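Local structure of methyltransferase small domain-containing protein (Thermoplasma acidophilum, 1NE2) at residues 136-142 against 194-200; 113-117 against 131-135; 50-55 against 69-75. The protein is of unknown function but has the sheet of an S-adenosylmethionine-dependent methyltransferase and probably acts as a transferase. One frame throughout, in Å; residues are numbered along the deposited sequence.

Interaction 1. Residues 136-142 against 194-200; sequences FETSMWI and GVRNHSF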
ATOM      1  N   PHE B 136       6.569   6.584  11.871  1.00 17.80           N
ATOM      2  CA  PHE B 136       5.971   5.967  13.045  1.00 18.87           C
ATOM      3  C   PHE B 136       4.453   6.072  13.148  1.00 20.68           C
ATOM      4  O   PHE B 136       3.826   5.387  13.956  1.00 21.76           O
ATOM      5  CB  PHE B 136       6.650   6.513  14.301  1.00 22.69           C
ATOM      6  CG  PHE B 136       7.992   5.897  14.553  1.00 25.92           C
ATOM      7  CD1 PHE B 136       8.092   4.647  15.157  1.00 27.15           C
ATOM      8  CD2 PHE B 136       9.154   6.532  14.130  1.00 29.40           C
ATOM      9  CE1 PHE B 136       9.331   4.035  15.333  1.00 30.30           C
ATOM     10  CE2 PHE B 136      10.402   5.926  14.299  1.00 33.98           C
ATOM     11  CZ  PHE B 136      10.489   4.674  14.903  1.00 33.48           C
ATOM     12  N   GLU B 137       3.858   6.910  12.312  1.00 19.87           N
ATOM     13  CA  GLU B 137       2.413   7.059  12.304  1.00 22.09           C
ATOM     14  C   GLU B 137       1.852   6.203  11.167  1.00 20.53           C
ATOM     15  O   GLU B 137       0.651   5.933  11.107  1.00 22.82           O
ATOM     16  CB  GLU B 137       2.058   8.531  12.073  1.00 29.15           C
ATOM     17  CG  GLU B 137       0.579   8.815  11.919  1.00 37.95           C
ATOM     18  CD  GLU B 137       0.305  10.272  11.596  1.00 41.65           C
ATOM     19  OE1 GLU B 137      -0.882  10.634  11.440  1.00 44.97           O
ATOM     20  OE2 GLU B 137       1.276  11.054  11.499  1.00 41.17           O
ATOM     21  N   THR B 138       2.747   5.749  10.293  1.00 19.57           N
ATOM     22  CA  THR B 138       2.374   4.991   9.098  1.00 18.69           C
ATOM     23  C   THR B 138       2.626   3.483   9.047  1.00 20.20           C
ATOM     24  O   THR B 138       1.769   2.720   8.577  1.00 18.75           O
ATOM     25  CB  THR B 138       3.087   5.601   7.856  1.00 19.59           C
ATOM     26  OG1 THR B 138       2.729   6.986   7.716  1.00 22.60           O
ATOM     27  CG2 THR B 138       2.699   4.854   6.588  1.00 21.30           C
ATOM     28  N   SER B 139       3.786   3.047   9.521  1.00 17.40           N
ATOM     29  CA  SER B 139       4.140   1.636   9.412  1.00 20.06           C
ATOM     30  C   SER B 139       4.599   0.903  10.662  1.00 18.53           C
ATOM     31  O   SER B 139       5.055   1.508  11.631  1.00 18.55           O
ATOM     32  CB  SER B 139       5.221   1.489   8.338  1.00 19.28           C
ATOM     33  OG  SER B 139       4.851   2.174   7.152  1.00 21.30           O
HETATM   34  N   MSE B 140       4.492  -0.421  10.608  1.00 17.88           N
HETATM   35  CA  MSE B 140       4.891  -1.285  11.712  1.00 19.77           C
HETATM   36  C   MSE B 140       6.399  -1.525  11.724  1.00 18.29           C
HETATM   37  O   MSE B 140       7.021  -1.581  12.793  1.00 17.46           O
HETATM   38  CB  MSE B 140       4.153  -2.621  11.615  1.00 23.21           C
HETATM   39  CG  MSE B 140       4.558  -3.620  12.682  1.00 35.80           C
HETATM   40 SE   MSE B 140       3.199  -4.950  13.013  0.28 45.35          SE
HETATM   41  CE  MSE B 140       3.671  -6.241  11.675  1.00 45.62           C
ATOM     42  N   TRP B 141       6.983  -1.663  10.535  1.00 16.24           N
ATOM     43  CA  TRP B 141       8.421  -1.904  10.402  1.00 14.46           C
ATOM     44  C   TRP B 141       9.050  -0.755   9.626  1.00 14.52           C
ATOM     45  O   TRP B 141       8.654  -0.461   8.503  1.00 14.97           O
ATOM     46  CB  TRP B 141       8.666  -3.231   9.688  1.00 14.86           C
ATOM     47  CG  TRP B 141       8.025  -4.390  10.392  1.00 17.14           C
ATOM     48  CD1 TRP B 141       6.749  -4.860  10.222  1.00 18.08           C
ATOM     49  CD2 TRP B 141       8.612  -5.187  11.421  1.00 17.82           C
ATOM     50  NE1 TRP B 141       6.513  -5.900  11.085  1.00 20.86           N
ATOM     51  CE2 TRP B 141       7.639  -6.121  11.835  1.00 17.53           C
ATOM     52  CE3 TRP B 141       9.872  -5.199  12.040  1.00 17.11           C
ATOM     53  CZ2 TRP B 141       7.884  -7.067  12.841  1.00 18.29           C
ATOM     54  CZ3 TRP B 141      10.119  -6.140  13.041  1.00 14.95           C
ATOM     55  CH2 TRP B 141       9.126  -7.060  13.428  1.00 18.33           C
ATOM     56  N   ILE B 142      10.039  -0.115  10.236  1.00 12.21           N
ATOM     57  CA  ILE B 142      10.687   1.054   9.657  1.00 12.41           C
ATOM     58  C   ILE B 142      12.180   0.841   9.404  1.00 13.56           C
ATOM     59  O   ILE B 142      12.923   0.428  10.300  1.00 14.94           O
ATOM     60  CB  ILE B 142      10.461   2.259  10.615  1.00 14.54           C
ATOM     61  CG1 ILE B 142       8.951   2.554  10.689  1.00 18.20           C
ATOM     62  CG2 ILE B 142      11.248   3.471  10.148  1.00 14.88           C
ATOM     63  CD1 ILE B 142       8.509   3.344  11.905  1.00 23.00           C
ATOM     64  N   GLY B 194      16.909  -0.661  11.389  1.00 14.82           N
ATOM     65  CA  GLY B 194      15.737  -1.509  11.253  1.00 15.58           C
ATOM     66  C   GLY B 194      15.038  -1.326  12.584  1.00 17.49           C
ATOM     67  O   GLY B 194      15.647  -1.580  13.628  1.00 16.56           O
ATOM     68  N   VAL B 195      13.784  -0.880  12.564  1.00 15.79           N
ATOM     69  CA  VAL B 195      13.044  -0.616  13.802  1.00 17.36           C
ATOM     70  C   VAL B 195      11.625  -1.185  13.804  1.00 17.39           C
ATOM     71  O   VAL B 195      10.928  -1.143  12.782  1.00 16.29           O
ATOM     72  CB  VAL B 195      12.923   0.915  14.048  1.00 18.26           C
ATOM     73  CG1 VAL B 195      12.487   1.182  15.484  1.00 18.04           C
ATOM     74  CG2 VAL B 195      14.242   1.612  13.736  1.00 16.59           C
ATOM     75  N   ARG B 196      11.201  -1.731  14.945  1.00 17.51           N
ATOM     76  CA  ARG B 196       9.838  -2.249  15.070  1.00 17.37           C
ATOM     77  C   ARG B 196       9.031  -1.187  15.812  1.00 18.75           C
ATOM     78  O   ARG B 196       9.348  -0.841  16.949  1.00 18.05           O
ATOM     79  CB  ARG B 196       9.816  -3.559  15.859  1.00 19.16           C
ATOM     80  CG  ARG B 196       8.415  -4.105  16.108  1.00 26.07           C
ATOM     81  CD  ARG B 196       7.668  -4.339  14.802  1.00 33.62           C
ATOM     82  NE  ARG B 196       6.416  -5.070  15.001  1.00 42.66           N
ATOM     83  CZ  ARG B 196       5.318  -4.556  15.549  1.00 45.23           C
ATOM     84  NH1 ARG B 196       5.300  -3.295  15.955  1.00 46.77           N
ATOM     85  NH2 ARG B 196       4.238  -5.311  15.702  1.00 47.14           N
ATOM     86  N   ASN B 197       7.997  -0.664  15.165  1.00 18.05           N
ATOM     87  CA  ASN B 197       7.156   0.376  15.760  1.00 20.64           C
ATOM     88  C   ASN B 197       6.469  -0.105  17.042  1.00 22.09           C
ATOM     89  O   ASN B 197       5.905  -1.193  17.077  1.00 21.95           O
ATOM     90  CB  ASN B 197       6.082   0.805  14.760  1.00 18.70           C
ATOM     91  CG  ASN B 197       5.489   2.165  15.084  1.00 21.15           C
ATOM     92  OD1 ASN B 197       5.480   2.595  16.237  1.00 21.07           O
ATOM     93  ND2 ASN B 197       4.974   2.841  14.065  1.00 22.01           N
ATOM     94  N   HIS B 198       6.518   0.708  18.092  1.00 21.64           N
ATOM     95  CA  HIS B 198       5.869   0.362  19.356  1.00 28.30           C
ATOM     96  C   HIS B 198       4.347   0.444  19.244  1.00 33.78           C
ATOM     97  O   HIS B 198       3.625  -0.245  19.968  1.00 31.22           O
ATOM     98  CB  HIS B 198       6.320   1.315  20.464  1.00 28.91           C
ATOM     99  CG  HIS B 198       7.636   0.957  21.076  1.00 30.23           C
ATOM    100  ND1 HIS B 198       8.383   1.858  21.804  1.00 28.56           N
ATOM    101  CD2 HIS B 198       8.321  -0.211  21.103  1.00 32.19           C
ATOM    102  CE1 HIS B 198       9.472   1.260  22.254  1.00 30.18           C
ATOM    103  NE2 HIS B 198       9.458   0.005  21.843  1.00 31.27           N
ATOM    104  N   SER B 199       3.867   1.300  18.347  1.00 40.39           N
ATOM    105  CA  SER B 199       2.433   1.493  18.156  1.00 48.23           C
ATOM    106  C   SER B 199       1.702   0.239  17.686  1.00 54.31           C
ATOM    107  O   SER B 199       1.172  -0.523  18.497  1.00 57.13           O
ATOM    108  CB  SER B 199       2.188   2.637  17.169  1.00 47.28           C
ATOM    109  OG  SER B 199       2.733   3.849  17.662  1.00 47.65           O
ATOM    110  N   PHE B 200       1.668   0.032  16.375  1.00 60.05           N
ATOM    111  CA  PHE B 200       0.994  -1.128  15.803  1.00 65.41           C
ATOM    112  C   PHE B 200       1.974  -2.131  15.203  1.00 67.95           C
ATOM    113  O   PHE B 200       1.936  -2.333  13.971  1.00 69.44           O
ATOM    114  CB  PHE B 200      -0.014  -0.677  14.741  1.00 68.26           C
ATOM    115  CG  PHE B 200       0.436   0.512  13.939  1.00 70.70           C
ATOM    116  CD1 PHE B 200       1.622   0.476  13.212  1.00 70.98           C
ATOM    117  CD2 PHE B 200      -0.327   1.675  13.914  1.00 71.46           C
ATOM    118  CE1 PHE B 200       2.040   1.579  12.475  1.00 71.53           C
ATOM    119  CE2 PHE B 200       0.084   2.784  13.179  1.00 72.04           C
ATOM    120  CZ  PHE B 200       1.271   2.734  12.458  1.00 71.73           C
ATOM    121  OXT PHE B 200       2.768  -2.705  15.979  1.00 69.89           O
TER

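Interaction 2. Residues 113-117 against 131-135; sequences TWIMN and FIDKA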
ATOM      1  N   THR B 113       5.502  -1.956   5.950  1.00 15.60           N
ATOM      2  CA  THR B 113       6.890  -1.534   5.974  1.00 13.77           C
ATOM      3  C   THR B 113       7.173  -0.174   5.352  1.00 13.33           C
ATOM      4  O   THR B 113       6.697   0.128   4.264  1.00 13.59           O
ATOM      5  CB  THR B 113       7.727  -2.595   5.235  1.00 13.26           C
ATOM      6  OG1 THR B 113       7.430  -3.887   5.783  1.00 13.95           O
ATOM      7  CG2 THR B 113       9.219  -2.306   5.357  1.00 13.71           C
ATOM      8  N   TRP B 114       7.955   0.635   6.061  1.00 11.35           N
ATOM      9  CA  TRP B 114       8.361   1.964   5.595  1.00 12.78           C
ATOM     10  C   TRP B 114       9.864   1.946   5.328  1.00 15.13           C
ATOM     11  O   TRP B 114      10.658   1.543   6.193  1.00 15.28           O
ATOM     12  CB  TRP B 114       8.044   3.024   6.666  1.00 14.88           C
ATOM     13  CG  TRP B 114       8.590   4.419   6.416  1.00 14.87           C
ATOM     14  CD1 TRP B 114       9.895   4.831   6.509  1.00 14.67           C
ATOM     15  CD2 TRP B 114       7.823   5.593   6.119  1.00 13.82           C
ATOM     16  NE1 TRP B 114       9.981   6.186   6.300  1.00 16.81           N
ATOM     17  CE2 TRP B 114       8.725   6.680   6.060  1.00 17.13           C
ATOM     18  CE3 TRP B 114       6.459   5.831   5.905  1.00 16.62           C
ATOM     19  CZ2 TRP B 114       8.308   7.991   5.798  1.00 16.88           C
ATOM     20  CZ3 TRP B 114       6.041   7.141   5.641  1.00 19.00           C
ATOM     21  CH2 TRP B 114       6.968   8.201   5.593  1.00 17.59           C
ATOM     22  N   ILE B 115      10.253   2.379   4.130  1.00 13.63           N
ATOM     23  CA  ILE B 115      11.659   2.438   3.751  1.00 13.93           C
ATOM     24  C   ILE B 115      12.036   3.859   3.356  1.00 16.98           C
ATOM     25  O   ILE B 115      11.279   4.540   2.666  1.00 15.44           O
ATOM     26  CB  ILE B 115      11.974   1.538   2.541  1.00 16.71           C
ATOM     27  CG1 ILE B 115      11.618   0.083   2.856  1.00 19.78           C
ATOM     28  CG2 ILE B 115      13.456   1.660   2.193  1.00 17.92           C
ATOM     29  CD1 ILE B 115      11.643  -0.836   1.621  1.00 16.81           C
HETATM   30  N   MSE B 116      13.206   4.305   3.796  1.00 18.65           N
HETATM   31  CA  MSE B 116      13.680   5.638   3.461  1.00 18.95           C
HETATM   32  C   MSE B 116      15.200   5.663   3.338  1.00 21.98           C
HETATM   33  O   MSE B 116      15.897   4.805   3.881  1.00 18.27           O
HETATM   34  CB  MSE B 116      13.220   6.644   4.520  1.00 19.15           C
HETATM   35  CG  MSE B 116      13.829   6.420   5.892  1.00 23.82           C
HETATM   36 SE   MSE B 116      13.047   7.587   7.223  0.75 36.36          SE
HETATM   37  CE  MSE B 116      13.904   9.250   6.765  1.00 38.52           C
ATOM     38  N   ASN B 117      15.706   6.655   2.611  1.00 21.54           N
ATOM     39  CA  ASN B 117      17.139   6.817   2.400  1.00 27.04           C
ATOM     40  C   ASN B 117      17.471   8.293   2.634  1.00 33.48           C
ATOM     41  O   ASN B 117      17.644   9.061   1.683  1.00 35.88           O
ATOM     42  CB  ASN B 117      17.505   6.389   0.975  1.00 31.52           C
ATOM     43  CG  ASN B 117      18.964   6.636   0.645  1.00 37.98           C
ATOM     44  OD1 ASN B 117      19.858   6.281   1.414  1.00 42.60           O
ATOM     45  ND2 ASN B 117      19.213   7.240  -0.512  1.00 41.33           N
ATOM     46  N   PHE B 131      10.029  13.053   8.345  1.00 32.38           N
ATOM     47  CA  PHE B 131      10.044  11.690   7.832  1.00 31.40           C
ATOM     48  C   PHE B 131       9.974  10.675   8.960  1.00 29.57           C
ATOM     49  O   PHE B 131       9.276   9.670   8.850  1.00 26.03           O
ATOM     50  CB  PHE B 131      11.298  11.439   6.990  1.00 31.02           C
ATOM     51  CG  PHE B 131      11.133  11.800   5.544  1.00 31.73           C
ATOM     52  CD1 PHE B 131      10.859  13.110   5.167  1.00 33.76           C
ATOM     53  CD2 PHE B 131      11.229  10.824   4.558  1.00 33.96           C
ATOM     54  CE1 PHE B 131      10.680  13.444   3.823  1.00 35.24           C
ATOM     55  CE2 PHE B 131      11.052  11.145   3.212  1.00 33.18           C
ATOM     56  CZ  PHE B 131      10.777  12.455   2.844  1.00 35.59           C
ATOM     57  N   ILE B 132      10.701  10.931  10.042  1.00 27.22           N
ATOM     58  CA  ILE B 132      10.690  10.017  11.173  1.00 27.03           C
ATOM     59  C   ILE B 132       9.289   9.982  11.776  1.00 24.65           C
ATOM     60  O   ILE B 132       8.731   8.909  12.013  1.00 21.71           O
ATOM     61  CB  ILE B 132      11.705  10.450  12.251  1.00 28.52           C
ATOM     62  CG1 ILE B 132      13.106  10.517  11.639  1.00 31.23           C
ATOM     63  CG2 ILE B 132      11.687   9.461  13.406  1.00 30.65           C
ATOM     64  CD1 ILE B 132      14.172  11.040  12.581  1.00 32.48           C
ATOM     65  N   ASP B 133       8.712  11.157  12.007  1.00 23.86           N
ATOM     66  CA  ASP B 133       7.371  11.242  12.575  1.00 23.21           C
ATOM     67  C   ASP B 133       6.339  10.533  11.707  1.00 22.55           C
ATOM     68  O   ASP B 133       5.511   9.771  12.210  1.00 21.07           O
ATOM     69  CB  ASP B 133       6.959  12.704  12.753  1.00 30.29           C
ATOM     70  CG  ASP B 133       7.607  13.346  13.961  1.00 35.35           C
ATOM     71  OD1 ASP B 133       7.467  14.575  14.121  1.00 39.65           O
ATOM     72  OD2 ASP B 133       8.248  12.622  14.752  1.00 37.71           O
ATOM     73  N   LYS B 134       6.385  10.788  10.405  1.00 20.47           N
ATOM     74  CA  LYS B 134       5.433  10.161   9.495  1.00 20.14           C
ATOM     75  C   LYS B 134       5.594   8.640   9.480  1.00 20.68           C
ATOM     76  O   LYS B 134       4.604   7.903   9.432  1.00 20.03           O
ATOM     77  CB  LYS B 134       5.615  10.707   8.079  1.00 19.26           C
ATOM     78  CG  LYS B 134       4.598  10.170   7.070  1.00 22.21           C
ATOM     79  CD  LYS B 134       3.367  11.060   6.936  1.00 33.49           C
ATOM     80  CE  LYS B 134       2.508  11.095   8.184  1.00 33.67           C
ATOM     81  NZ  LYS B 134       1.328  12.006   7.998  1.00 27.01           N
ATOM     82  N   ALA B 135       6.838   8.174   9.520  1.00 18.32           N
ATOM     83  CA  ALA B 135       7.110   6.741   9.504  1.00 19.36           C
ATOM     84  C   ALA B 135       6.428   6.031  10.669  1.00 19.61           C
ATOM     85  O   ALA B 135       5.776   5.009  10.483  1.00 18.50           O
ATOM     86  CB  ALA B 135       8.621   6.484   9.543  1.00 17.91           C
TER

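Interaction 3. Residues 50-55 against 69-75; sequences IGGRSV and SYLLGAE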
ATOM      1  N   ILE B  50       9.184  -7.812   3.360  1.00 15.07           N
ATOM      2  CA  ILE B  50       8.958  -7.372   1.986  1.00 15.50           C
ATOM      3  C   ILE B  50       7.934  -8.299   1.347  1.00 15.03           C
ATOM      4  O   ILE B  50       6.844  -7.867   0.973  1.00 15.33           O
ATOM      5  CB  ILE B  50      10.229  -7.406   1.112  1.00 15.44           C
ATOM      6  CG1 ILE B  50      11.257  -6.395   1.622  1.00 18.93           C
ATOM      7  CG2 ILE B  50       9.852  -7.086  -0.344  1.00 17.27           C
ATOM      8  CD1 ILE B  50      10.854  -4.951   1.443  1.00 14.88           C
ATOM      9  N   GLY B  51       8.289  -9.574   1.235  1.00 19.45           N
ATOM     10  CA  GLY B  51       7.401 -10.550   0.625  1.00 17.33           C
ATOM     11  C   GLY B  51       5.995 -10.604   1.199  1.00 17.24           C
ATOM     12  O   GLY B  51       5.808 -10.858   2.387  1.00 17.97           O
ATOM     13  N   GLY B  52       5.005 -10.371   0.340  1.00 17.37           N
ATOM     14  CA  GLY B  52       3.613 -10.401   0.762  1.00 17.06           C
ATOM     15  C   GLY B  52       3.207  -9.254   1.668  1.00 17.07           C
ATOM     16  O   GLY B  52       2.181  -9.318   2.339  1.00 17.43           O
ATOM     17  N   ARG B  53       4.006  -8.197   1.683  1.00 15.76           N
ATOM     18  CA  ARG B  53       3.720  -7.051   2.537  1.00 12.95           C
ATOM     19  C   ARG B  53       3.352  -5.812   1.748  1.00 12.93           C
ATOM     20  O   ARG B  53       3.636  -5.712   0.555  1.00 15.98           O
ATOM     21  CB  ARG B  53       4.953  -6.713   3.383  1.00 11.11           C
ATOM     22  CG  ARG B  53       5.524  -7.862   4.177  1.00 11.20           C
ATOM     23  CD  ARG B  53       4.535  -8.402   5.208  1.00 17.10           C
ATOM     24  NE  ARG B  53       5.206  -9.346   6.104  1.00 16.87           N
ATOM     25  CZ  ARG B  53       4.590 -10.123   6.992  1.00 22.85           C
ATOM     26  NH1 ARG B  53       3.269 -10.078   7.122  1.00 20.84           N
ATOM     27  NH2 ARG B  53       5.294 -10.967   7.738  1.00 20.04           N
ATOM     28  N   SER B  54       2.700  -4.868   2.418  1.00 12.90           N
ATOM     29  CA  SER B  54       2.386  -3.600   1.777  1.00 12.89           C
ATOM     30  C   SER B  54       3.587  -2.733   2.174  1.00 16.51           C
ATOM     31  O   SER B  54       3.936  -2.633   3.353  1.00 14.42           O
ATOM     32  CB  SER B  54       1.066  -3.027   2.309  1.00 17.41           C
ATOM     33  OG  SER B  54       1.067  -2.929   3.719  1.00 20.50           O
ATOM     34  N   VAL B  55       4.230  -2.126   1.186  1.00 14.30           N
ATOM     35  CA  VAL B  55       5.435  -1.337   1.420  1.00 13.67           C
ATOM     36  C   VAL B  55       5.331   0.082   0.894  1.00 14.82           C
ATOM     37  O   VAL B  55       4.748   0.316  -0.157  1.00 14.49           O
ATOM     38  CB  VAL B  55       6.647  -2.001   0.708  1.00 12.17           C
ATOM     39  CG1 VAL B  55       7.908  -1.154   0.871  1.00 14.38           C
ATOM     40  CG2 VAL B  55       6.865  -3.402   1.259  1.00 14.38           C
ATOM     41  N   SER B  69      11.685  -3.515  -4.095  1.00 16.56           N
ATOM     42  CA  SER B  69      10.707  -4.129  -3.206  1.00 14.57           C
ATOM     43  C   SER B  69       9.684  -4.873  -4.043  1.00 15.81           C
ATOM     44  O   SER B  69       9.257  -5.962  -3.682  1.00 15.81           O
ATOM     45  CB  SER B  69      10.002  -3.069  -2.357  1.00 14.81           C
ATOM     46  OG  SER B  69      10.918  -2.433  -1.485  1.00 13.19           O
ATOM     47  N   TYR B  70       9.298  -4.272  -5.163  1.00 14.02           N
ATOM     48  CA  TYR B  70       8.327  -4.879  -6.069  1.00 14.98           C
ATOM     49  C   TYR B  70       8.925  -6.152  -6.665  1.00 13.25           C
ATOM     50  O   TYR B  70       8.258  -7.190  -6.750  1.00 16.65           O
ATOM     51  CB  TYR B  70       7.985  -3.889  -7.183  1.00 16.50           C
ATOM     52  CG  TYR B  70       6.970  -4.393  -8.177  1.00 23.55           C
ATOM     53  CD1 TYR B  70       5.622  -4.505  -7.836  1.00 28.60           C
ATOM     54  CD2 TYR B  70       7.356  -4.739  -9.472  1.00 29.53           C
ATOM     55  CE1 TYR B  70       4.676  -4.947  -8.772  1.00 32.56           C
ATOM     56  CE2 TYR B  70       6.425  -5.179 -10.407  1.00 32.93           C
ATOM     57  CZ  TYR B  70       5.092  -5.278 -10.054  1.00 32.87           C
ATOM     58  OH  TYR B  70       4.176  -5.690 -10.997  1.00 38.01           O
ATOM     59  N   LEU B  71      10.183  -6.071  -7.080  1.00 14.88           N
ATOM     60  CA  LEU B  71      10.864  -7.226  -7.658  1.00 15.14           C
ATOM     61  C   LEU B  71      11.021  -8.362  -6.648  1.00 17.35           C
ATOM     62  O   LEU B  71      11.102  -9.529  -7.035  1.00 17.01           O
ATOM     63  CB  LEU B  71      12.232  -6.810  -8.204  1.00 16.51           C
ATOM     64  CG  LEU B  71      12.141  -5.848  -9.392  1.00 22.24           C
ATOM     65  CD1 LEU B  71      13.488  -5.182  -9.640  1.00 24.43           C
ATOM     66  CD2 LEU B  71      11.673  -6.613 -10.617  1.00 25.04           C
ATOM     67  N   LEU B  72      11.060  -8.025  -5.361  1.00 14.19           N
ATOM     68  CA  LEU B  72      11.195  -9.043  -4.317  1.00 14.50           C
ATOM     69  C   LEU B  72       9.859  -9.665  -3.898  1.00 16.84           C
ATOM     70  O   LEU B  72       9.796 -10.456  -2.954  1.00 16.81           O
ATOM     71  CB  LEU B  72      11.917  -8.458  -3.093  1.00 14.76           C
ATOM     72  CG  LEU B  72      13.432  -8.316  -3.268  1.00 15.84           C
ATOM     73  CD1 LEU B  72      14.021  -7.579  -2.080  1.00 16.34           C
ATOM     74  CD2 LEU B  72      14.058  -9.705  -3.389  1.00 18.04           C
ATOM     75  N   GLY B  73       8.786  -9.300  -4.591  1.00 15.63           N
ATOM     76  CA  GLY B  73       7.498  -9.888  -4.282  1.00 16.10           C
ATOM     77  C   GLY B  73       6.607  -9.217  -3.258  1.00 15.40           C
ATOM     78  O   GLY B  73       5.763  -9.886  -2.644  1.00 14.23           O
ATOM     79  N   ALA B  74       6.784  -7.914  -3.056  1.00 16.07           N
ATOM     80  CA  ALA B  74       5.935  -7.185  -2.121  1.00 15.77           C
ATOM     81  C   ALA B  74       4.504  -7.293  -2.651  1.00 15.45           C
ATOM     82  O   ALA B  74       4.275  -7.329  -3.865  1.00 16.00           O
ATOM     83  CB  ALA B  74       6.366  -5.714  -2.037  1.00 18.53           C
ATOM     84  N   GLU B  75       3.535  -7.353  -1.748  1.00 13.34           N
ATOM     85  CA  GLU B  75       2.148  -7.461  -2.171  1.00 16.16           C
ATOM     86  C   GLU B  75       1.702  -6.163  -2.836  1.00 16.13           C
ATOM     87  O   GLU B  75       0.966  -6.173  -3.819  1.00 17.70           O
ATOM     88  CB  GLU B  75       1.273  -7.787  -0.968  1.00 13.94           C
ATOM     89  CG  GLU B  75      -0.183  -8.019  -1.310  1.00 13.95           C
ATOM     90  CD  GLU B  75      -0.919  -8.616  -0.139  1.00 16.53           C
ATOM     91  OE1 GLU B  75      -0.741  -9.825   0.111  1.00 17.01           O
ATOM     92  OE2 GLU B  75      -1.651  -7.875   0.545  1.00 17.21           O
TER

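Interaction 1. Residues 136-142 against 194-200
Asn197 spends both N-H groups of ND2 on the end of helix 126-138, giving one to Phe136 O and the other to Ser139 O, each at 2.8 Å. Both oxygens lie in the plane of the amide, which fixes its rotation, although seen from Phe136 the donor stands above the carbonyl plane. OD1 accepts from Ser199 N, an Asx turn bending the chain as the strand ends.

Asn197 N meets Met140 O at 2.7 Å, and Ile142 and Val195 form a hydrogen-bonded antiparallel pair, N to O in both directions. Here strand 187-197 joins strand 142-147 beside the parallel Rossmann-type part of the sheet.

Among the apolar contacts, Phe136 CZ lies 4.1 Å from Val195 CG1, and Ile142 meets Val195 on one sheet face.

On the other face, Arg196 bends at chi2 (58°), laying CD over the six-membered ring of Trp141, with CZ off-centre at 5.0 Å from the ring centroid in a cation-pi contact. NH1 makes a salt bridge to OXT of the poorly ordered Phe200, 2.6 Å, while Met140 CG covers one guanidinium face. A leucine in place of Arg196 would probably leave that carboxylate without its cation and the indole without its charged neighbour.

Interaction 2. Residues 113-117 against 131-135
Ala135 sets its methyl squarely over one face of the Trp114 indole, with CB 3.4 Å from the centroid of the five-membered ring and only 7° off its normal. This CH-pi contact is the tight part. For Trp114, a chi1 of 171° carries the indole out toward the helix and chi2 turns its face to Ala135; the six-membered ring reaches back toward Phe131, a turn earlier, and against Lys134. CZ2 comes within 3.6 Å of Phe131 O, an oxygen already taken by Ala135 N. The price is polar: NE1 is buried here and has no partner anywhere in the model.

Strand 111-116 and helix 126-138 are the first two elements of a beta-alpha-beta unit completed by strand 142-147. The axes of their short segments run nearly antiparallel, at 167°, and approach to 10.0 Å.

Packing is thinner toward Phe131. The selenomethionine Met116, bent at chi3, puts CE 3.4 Å from Phe131 CB, and the partly exposed Phe131 ring also packs on Val104 and Ala58. Lys134 buries less area: its CG touches Trp114 CH2 at 3.4 Å, crossing the indole at about a right angle, before the chain turns away and NZ bonds to Ile107 O.

Interaction 3. Residues 50-55 against 69-75
Ile50 packs against Ser69, Leu72 and Ala74 where helix 64-71 ends. From CB, which points toward that helix end, two branches part. CG2, anti to the backbone N, does most of the touching: it sits 3.6 Å from Ser69 O and 3.7 Å from Leu72 CB, with Ala74 CB a little farther off. CG1 is the connector, placed beside the backbone N (chi1 -65°), and the tip, CD1, comes to 3.9 Å from Ser69 OG. That hydroxyl is bonded to Leu65 O within its own helix, so its contact with Ile50 CD1 is a van der Waals one. Val55 adds to the apolar patch, its CG2 at 4.1 Å from Ala74 CB.

The polar links are all backbone. Gly52 N bonds to Gly73 O at 3.1 Å, almost straight (176°), while Glu75 N to Arg53 O is weak and bent. Ile50 O receives the C-H of Ala74 CA, 3.3 Å away. Two glycines with positive phi shape these loops: Gly52 in a type II turn, and Gly73 ending the helix in a Schellman motif. The Gly73 loop leads from helix 64-71 into strand 76-81, and the Gly52 turn leads into strand 54-58, the first strand of this beta-alpha-beta unit.

Glu75 packs its CB 3.6 Å from Gly52 C and sends its carboxylate to the second subunit, where Tyr111 OH, Ser108 N and Gly109 N of that chain bond to it. With its grip made of main chain and small apolar groups, the contact depends on shape more than on charge, and its one carboxylate is committed to the dimer interface.

How the interactions relate
Interactions 1 and 2 share helix 126-138 and lie with centres about 9 Å apart; Trp141 O and Trp114 N, 2.8 Å apart, probably form a hydrogen bond, and Ile142 CD1 packs on Ala135 O. Interaction 3 reaches interaction 2 through neighbouring strands of the same sheet, where Thr113 N stands 3.1 Å from Ser54 O and Ile115 CD1 touches Ser69 OG. Interactions 1 and 3 do not touch, their centres being about 17 Å apart. The glycine-rich turn between strand 54-58 and helix 64-71 has a sequence consistent with a Rossmann-type cofactor loop, and the Ser69 side chain lies near it; the Cys67-Cys94 disulfide ties that helix to the chain just after helix 84-93.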